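Amino acid ABC transporter, binding protein (Thermus thermophilus, PDB 3VV5) binds the lysine analogue (S)-2-aminoethyl-L-cysteine between its two lobes as the periplasmic substrate-binding component of an amino acid ABC transporter. Local coordinates at residues Ala81-Thr86 with Thr167-Pro172; Gly41-Gly44 with Phe49-Phe52; Val144-Gln147 with Tyr152-Ala155. All blocks are in the same frame, centred on the assembly; numbering follows the deposited sequence.

Contact 1. Residues Ala81-Thr86 with Thr167-Pro172. With SLZ (L-thialysine), chain C.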
# COMPACT_ATOMS: atom_id res chain seq x y z
N ALA A 81 9.34 9.72 -3.62
CA ALA A 81 7.91 9.73 -3.31
C ALA A 81 7.10 10.37 -4.45
O ALA A 81 7.31 11.51 -4.76
CB ALA A 81 7.66 10.49 -2.01
N GLN A 82 6.17 9.62 -5.03
CA GLN A 82 5.40 10.09 -6.19
C GLN A 82 3.93 9.74 -6.02
O GLN A 82 3.58 8.85 -5.24
CB GLN A 82 5.89 9.39 -7.47
CG GLN A 82 7.35 9.66 -7.87
CD GLN A 82 7.50 10.99 -8.60
OE1 GLN A 82 7.97 11.98 -8.02
NE2 GLN A 82 7.09 11.02 -9.85
N SER A 83 3.06 10.38 -6.80
CA SER A 83 1.64 10.03 -6.79
C SER A 83 1.43 8.52 -7.03
O SER A 83 2.06 7.93 -7.91
CB SER A 83 0.89 10.88 -7.82
OG SER A 83 -0.50 10.60 -7.77
N PHE A 84 0.57 7.89 -6.22
CA PHE A 84 0.39 6.44 -6.28
C PHE A 84 0.15 5.90 -7.71
O PHE A 84 0.82 4.94 -8.12
CB PHE A 84 -0.73 5.95 -5.34
CG PHE A 84 -0.96 4.45 -5.41
CD1 PHE A 84 -0.06 3.55 -4.83
CD2 PHE A 84 -2.06 3.93 -6.08
CE1 PHE A 84 -0.26 2.16 -4.91
CE2 PHE A 84 -2.28 2.54 -6.17
CZ PHE A 84 -1.38 1.65 -5.58
N ASP A 85 -0.78 6.53 -8.43
CA ASP A 85 -1.21 6.02 -9.76
C ASP A 85 -0.12 6.08 -10.83
O ASP A 85 -0.27 5.53 -11.93
CB ASP A 85 -2.50 6.70 -10.24
CG ASP A 85 -2.35 8.23 -10.46
OD1 ASP A 85 -1.38 8.84 -9.99
OD2 ASP A 85 -3.25 8.83 -11.09
N THR A 86 0.99 6.74 -10.50
CA THR A 86 2.10 6.87 -11.43
C THR A 86 3.20 5.84 -11.21
O THR A 86 4.11 5.72 -12.04
CB THR A 86 2.80 8.25 -11.33
OG1 THR A 86 3.64 8.30 -10.16
CG2 THR A 86 1.78 9.40 -11.31
N THR A 167 -13.60 9.67 -6.79
CA THR A 167 -12.20 9.25 -6.80
C THR A 167 -11.28 10.34 -6.23
O THR A 167 -11.52 11.53 -6.43
CB THR A 167 -11.74 8.82 -8.21
OG1 THR A 167 -11.97 9.89 -9.14
CG2 THR A 167 -12.50 7.58 -8.69
N TYR A 168 -10.24 9.93 -5.51
CA TYR A 168 -9.36 10.87 -4.82
C TYR A 168 -7.91 10.58 -5.19
O TYR A 168 -7.55 9.42 -5.40
CB TYR A 168 -9.56 10.81 -3.29
CG TYR A 168 -10.95 11.23 -2.86
CD1 TYR A 168 -12.04 10.35 -2.97
CD2 TYR A 168 -11.19 12.51 -2.37
CE1 TYR A 168 -13.32 10.75 -2.61
CE2 TYR A 168 -12.47 12.92 -1.99
CZ TYR A 168 -13.53 12.04 -2.12
OH TYR A 168 -14.79 12.45 -1.76
N GLN A 169 -7.09 11.62 -5.28
CA GLN A 169 -5.67 11.42 -5.55
C GLN A 169 -5.00 10.72 -4.37
O GLN A 169 -4.17 9.84 -4.56
CB GLN A 169 -4.96 12.74 -5.83
CG GLN A 169 -3.49 12.55 -6.21
CD GLN A 169 -2.92 13.69 -7.03
OE1 GLN A 169 -3.38 14.82 -6.94
NE2 GLN A 169 -1.89 13.39 -7.82
N ARG A 170 -5.37 11.13 -3.17
CA ARG A 170 -4.78 10.59 -1.96
C ARG A 170 -5.87 10.05 -1.05
O ARG A 170 -6.90 10.69 -0.81
CB ARG A 170 -3.91 11.64 -1.23
CG ARG A 170 -2.66 12.06 -2.03
CD ARG A 170 -1.91 13.24 -1.39
NE ARG A 170 -2.64 14.50 -1.57
CZ ARG A 170 -2.58 15.27 -2.65
NH1 ARG A 170 -3.30 16.38 -2.71
NH2 ARG A 170 -1.81 14.92 -3.68
N ASP A 171 -5.60 8.86 -0.53
CA ASP A 171 -6.56 8.17 0.33
C ASP A 171 -7.04 9.02 1.53
O ASP A 171 -8.24 8.99 1.84
CB ASP A 171 -5.98 6.82 0.75
CG ASP A 171 -7.04 5.88 1.30
OD1 ASP A 171 -8.11 5.73 0.69
OD2 ASP A 171 -6.77 5.28 2.34
N PRO A 172 -6.13 9.79 2.19
CA PRO A 172 -6.61 10.59 3.32
C PRO A 172 -7.65 11.65 2.96
O PRO A 172 -8.41 12.11 3.82
CB PRO A 172 -5.33 11.28 3.83
CG PRO A 172 -4.24 10.31 3.45
CD PRO A 172 -4.66 9.85 2.08
N SLZ C . -3.81 -1.70 -1.52
CA SLZ C . -3.97 -0.56 -2.45
CB SLZ C . -2.73 0.38 -2.38
SG SLZ C . -2.85 2.00 -1.54
CD SLZ C . -1.11 2.49 -1.81
CE SLZ C . -0.70 3.91 -1.41
NZ SLZ C . 0.74 3.90 -1.07
C SLZ C . -3.97 -1.17 -3.84
O SLZ C . -4.54 -0.55 -4.75
OXT SLZ C . -3.40 -2.28 -3.97
O HOH W 1 -0.98 9.55 -4.45
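Q169 and S83 meet through a single, nearly straight hydrogen bond across the mouth of the ligand cleft. NE2 of Q169 donates to OG of S83 at 3.1 Å, with an N-H...O angle of 170°, and the hydroxyl lies almost in the plane of the amide. Q169 manages this because its CG is anti to the backbone N (chi1 -176°) and the chain runs on extended, carrying the amide across to the facing loop. The serine hydroxyl is held from its own side as well: it donates to OD1 of D85 at 3.0 Å, on the syn side but well out of the carboxylate plane. The loop closes on itself here, with S83 O accepting from both N and OG1 of T86.

Next to the direct bond, a water accepts from F84 N at 2.9 Å and donates to Q169 O, an oxygen that also takes a bond from the Q147 amide. F84 turns its ring into the pocket, where CE1 comes within 3.2 Å of CD of the thialysine and the sulfur SG lies over one face, offset toward the rim. H103 stacks on the same ring.

S83 therefore accepts from one lobe while donating within its own, and D85 probably polarises its hydroxyl. Such a small, polar, partly hydrated contact is consistent with lobes that part and close around ligand.

Contact 2. Residues Gly41-Gly44 with Phe49-Phe52. With SLZ (L-thialysine), chain C.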
# COMPACT_ATOMS: atom_id res chain seq x y z
N GLY A 41 10.79 3.55 -5.19
CA GLY A 41 9.61 4.40 -5.41
C GLY A 41 8.55 4.08 -4.37
O GLY A 41 8.33 2.92 -4.05
N THR A 42 7.95 5.12 -3.79
CA THR A 42 6.83 4.92 -2.88
C THR A 42 5.88 6.13 -3.01
O THR A 42 6.14 7.00 -3.82
CB THR A 42 7.28 4.70 -1.41
OG1 THR A 42 6.22 4.04 -0.70
CG2 THR A 42 7.57 6.01 -0.70
N GLU A 43 4.81 6.16 -2.23
CA GLU A 43 3.85 7.26 -2.33
C GLU A 43 4.08 8.31 -1.25
O GLU A 43 4.33 9.48 -1.57
CB GLU A 43 2.41 6.74 -2.27
CG GLU A 43 1.36 7.86 -2.45
CD GLU A 43 0.06 7.55 -1.74
OE1 GLU A 43 0.13 7.05 -0.60
OE2 GLU A 43 -1.02 7.82 -2.31
N GLY A 44 3.94 7.90 0.01
CA GLY A 44 4.14 8.82 1.13
C GLY A 44 2.83 9.45 1.59
O GLY A 44 2.84 10.45 2.30
N PHE A 49 1.71 2.64 6.50
CA PHE A 49 2.59 1.86 5.59
C PHE A 49 3.72 2.67 4.98
O PHE A 49 4.90 2.25 5.02
CB PHE A 49 1.74 1.20 4.50
CG PHE A 49 0.86 0.11 5.04
CD1 PHE A 49 1.41 -1.13 5.36
CD2 PHE A 49 -0.49 0.33 5.26
CE1 PHE A 49 0.63 -2.14 5.90
CE2 PHE A 49 -1.30 -0.70 5.78
CZ PHE A 49 -0.74 -1.93 6.10
N ASN A 50 3.37 3.81 4.38
CA ASN A 50 4.37 4.72 3.81
C ASN A 50 3.80 6.13 3.81
O ASN A 50 2.75 6.39 3.21
CB ASN A 50 4.82 4.29 2.38
CG ASN A 50 3.66 4.25 1.35
OD1 ASN A 50 3.37 5.24 0.67
ND2 ASN A 50 3.03 3.08 1.22
N TYR A 51 4.47 7.04 4.51
CA TYR A 51 3.89 8.36 4.76
C TYR A 51 4.97 9.29 5.25
O TYR A 51 5.99 8.86 5.78
CB TYR A 51 2.71 8.30 5.78
CG TYR A 51 3.14 7.99 7.20
CD1 TYR A 51 3.34 9.03 8.13
CD2 TYR A 51 3.39 6.67 7.61
CE1 TYR A 51 3.76 8.77 9.44
CE2 TYR A 51 3.83 6.38 8.95
CZ TYR A 51 4.00 7.45 9.84
OH TYR A 51 4.43 7.22 11.13
N PHE A 52 4.75 10.58 5.08
CA PHE A 52 5.64 11.57 5.65
C PHE A 52 5.16 11.92 7.04
O PHE A 52 4.01 12.34 7.22
CB PHE A 52 5.71 12.82 4.77
CG PHE A 52 6.48 12.63 3.51
CD1 PHE A 52 7.86 12.83 3.49
CD2 PHE A 52 5.84 12.23 2.33
CE1 PHE A 52 8.60 12.64 2.32
CE2 PHE A 52 6.56 12.06 1.15
CZ PHE A 52 7.96 12.25 1.15
N SLZ C . -3.81 -1.70 -1.52
CA SLZ C . -3.97 -0.56 -2.45
CB SLZ C . -2.73 0.38 -2.38
SG SLZ C . -2.85 2.00 -1.54
CD SLZ C . -1.11 2.49 -1.81
CE SLZ C . -0.70 3.91 -1.41
NZ SLZ C . 0.74 3.90 -1.07
C SLZ C . -3.97 -1.17 -3.84
O SLZ C . -4.54 -0.55 -4.75
OXT SLZ C . -3.40 -2.28 -3.97
O HOH W 2 2.05 12.04 5.01
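N50 reaches back to the end of strand 37-42 and offers its side-chain oxygen to two successive backbone amides. The strong hydrogen bond is from G44 N to N50 OD1, 2.8 Å long with an N-H...O angle of 174°, and the donor lies in the plane of the carbonyl. E43 N adds a weak bond to N50 OD1 at 3.4 Å. N50 CG sits between its backbone N and carbonyl carbon (chi1 61°), which aims the amide at this turn. Its other end, ND2, is bonded to E62 OE1, so both ends of the amide are engaged.

Backbone contacts continue the pairing farther out. G44 O receives a CA-H...O contact from Y51 CA at 3.4 Å and a weak hydrogen bond from F52 N, and a water bridges it to F52 O. F49 and N50 both face F46, a classic beta bulge in the antiparallel sheet of strands 45-46, 50-52 and 58-59.

Van der Waals contacts, some between polar atoms, follow. The T42 and N50 side chains slide past each other in opposite directions, with T42 OG1 3.3 Å from N50 CG; that hydroxyl's hydrogen bond goes to I100 O. The F52 ring brings its edge to G44 O, 3.5 Å from CD2, and also packs against G44 CA.

Ligand contacts come last. E43 OE1 accepts a weak hydrogen bond from thialysine NZ at 3.2 Å and another bond from A45 N, while OE2 is tied to Q147 NE2 of the other lobe. N50 ND2 lies 3.3 Å from NZ. By holding G44 N, and weakly E43 N, N50 probably steadies the turn that carries E43, and the carboxylate probably favours a positively charged amine at the far end of the ligand.

Contact 3. Residues Val144-Gln147 with Tyr152-Ala155; sequences VGVQ and YMEA. With SLZ (L-thialysine), chain C.
V146 packs its two methyl groups onto the first turn of helix 151-158. V146 CG1 rests 3.9 Å from CB of Y152 and close to that residue's carbonyl oxygen, while V146 CG2 meets CB of M153 at 3.8 Å and lies 3.7 Å from M153 CA. The V146 and M153 side chains cross at about a right angle, and both valine methyls lie along the Y152-M153 backbone. CB of M153 also lies against the carbonyl oxygen of Q147, at 3.8 Å.

Around this apolar seam, V146 and Y152 both touch I187 of strand 185-189, and V146 also touches V165 of strand 164-168. T150 OG1 links the strand end to the helix start through hydrogen bonds with Q147 O and M153 N. This is the first strand-to-helix step of the beta-alpha-beta unit made by strands 143-147 and 164-168 and the helix between them.

Two side chains extend to the ligand. Y152 OH accepts a hydrogen bond from the thialysine amino group, SLZ N, at 3.1 Å. Q147, its chain stretched straight out from the strand (chi1 -169°), carries OE1 to 3.9 Å from the sulfur SG, and its NE2 donates to E43 OE2 and Q169 O.

The buried apolar packing is consistent with a steady base for Y152, whose hydroxyl accepts from the ligand's amino group, while Q147 only lies alongside the sulfur.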
# COMPACT_ATOMS: atom_id res chain seq x y z
N VAL A 144 -19.76 6.53 -2.66
CA VAL A 144 -18.58 5.88 -2.12
C VAL A 144 -17.30 6.60 -2.55
O VAL A 144 -17.14 6.95 -3.72
CB VAL A 144 -18.57 4.34 -2.49
CG1 VAL A 144 -17.30 3.64 -2.00
CG2 VAL A 144 -19.77 3.65 -1.89
N GLY A 145 -16.40 6.85 -1.59
CA GLY A 145 -15.10 7.49 -1.87
C GLY A 145 -13.94 6.49 -1.87
O GLY A 145 -13.81 5.71 -0.92
N VAL A 146 -13.13 6.53 -2.93
CA VAL A 146 -11.91 5.68 -3.07
C VAL A 146 -10.74 6.44 -3.69
O VAL A 146 -10.92 7.36 -4.51
CB VAL A 146 -12.16 4.46 -3.99
CG1 VAL A 146 -13.07 3.48 -3.32
CG2 VAL A 146 -12.75 4.92 -5.30
N GLN A 147 -9.52 6.03 -3.34
CA GLN A 147 -8.33 6.50 -4.02
C GLN A 147 -8.27 5.99 -5.47
O GLN A 147 -8.55 4.82 -5.72
CB GLN A 147 -7.06 6.06 -3.28
CG GLN A 147 -5.85 6.76 -3.83
CD GLN A 147 -4.56 6.43 -3.13
OE1 GLN A 147 -4.49 5.51 -2.30
NE2 GLN A 147 -3.51 7.18 -3.47
N TYR A 152 -9.39 -0.76 -4.26
CA TYR A 152 -10.63 -0.26 -3.63
C TYR A 152 -11.57 0.31 -4.68
O TYR A 152 -12.76 0.01 -4.68
CB TYR A 152 -10.33 0.78 -2.53
CG TYR A 152 -9.17 0.36 -1.66
CD1 TYR A 152 -9.17 -0.89 -1.04
CD2 TYR A 152 -8.06 1.18 -1.50
CE1 TYR A 152 -8.08 -1.31 -0.25
CE2 TYR A 152 -6.96 0.76 -0.73
CZ TYR A 152 -6.99 -0.47 -0.10
OH TYR A 152 -5.90 -0.89 0.66
N MET A 153 -11.01 1.13 -5.58
CA MET A 153 -11.75 1.61 -6.75
C MET A 153 -12.30 0.46 -7.59
O MET A 153 -13.48 0.44 -7.91
CB MET A 153 -10.85 2.51 -7.61
CG MET A 153 -11.54 3.12 -8.82
SD MET A 153 -10.52 4.34 -9.63
CE MET A 153 -9.47 3.33 -10.65
N GLU A 154 -11.45 -0.50 -7.94
CA GLU A 154 -11.87 -1.66 -8.74
C GLU A 154 -13.04 -2.39 -8.06
O GLU A 154 -14.04 -2.72 -8.72
CB GLU A 154 -10.67 -2.60 -8.97
CG GLU A 154 -11.00 -3.99 -9.52
CD GLU A 154 -9.81 -4.94 -9.48
OE1 GLU A 154 -10.01 -6.12 -9.12
OE2 GLU A 154 -8.67 -4.50 -9.79
N ALA A 155 -12.93 -2.59 -6.75
CA ALA A 155 -13.99 -3.25 -5.99
C ALA A 155 -15.28 -2.46 -5.96
O ALA A 155 -16.36 -3.05 -6.10
CB ALA A 155 -13.53 -3.55 -4.58
N SLZ C . -3.81 -1.70 -1.52
CA SLZ C . -3.97 -0.56 -2.45
CB SLZ C . -2.73 0.38 -2.38
SG SLZ C . -2.85 2.00 -1.54
CD SLZ C . -1.11 2.49 -1.81
CE SLZ C . -0.70 3.91 -1.41
NZ SLZ C . 0.74 3.90 -1.07
C SLZ C . -3.97 -1.17 -3.84
O SLZ C . -4.54 -0.55 -4.75
OXT SLZ C . -3.40 -2.28 -3.97

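How the contacts relate
Contact 3 is buried and apolar, contact 2 partly buried and built on amide-to-backbone hydrogen bonds, and contact 1 a thin surface contact of one direct hydrogen bond and a water. Contacts 2 and 3 each lie within one lobe, their centres about 19 Å apart, whereas contact 1 spans the cleft and adjoins both: Q82 N lies 2.9 Å from T42 O, and Y168 N 2.8 Å from V146 O. Strands 143-147 and 164-168 are parallel neighbours in the sheet, so contacts 1 and 3 share a framework. All three touch the thialysine, contact 2 at its side-chain amine, contact 3 at its amino group and contact 1 along its middle.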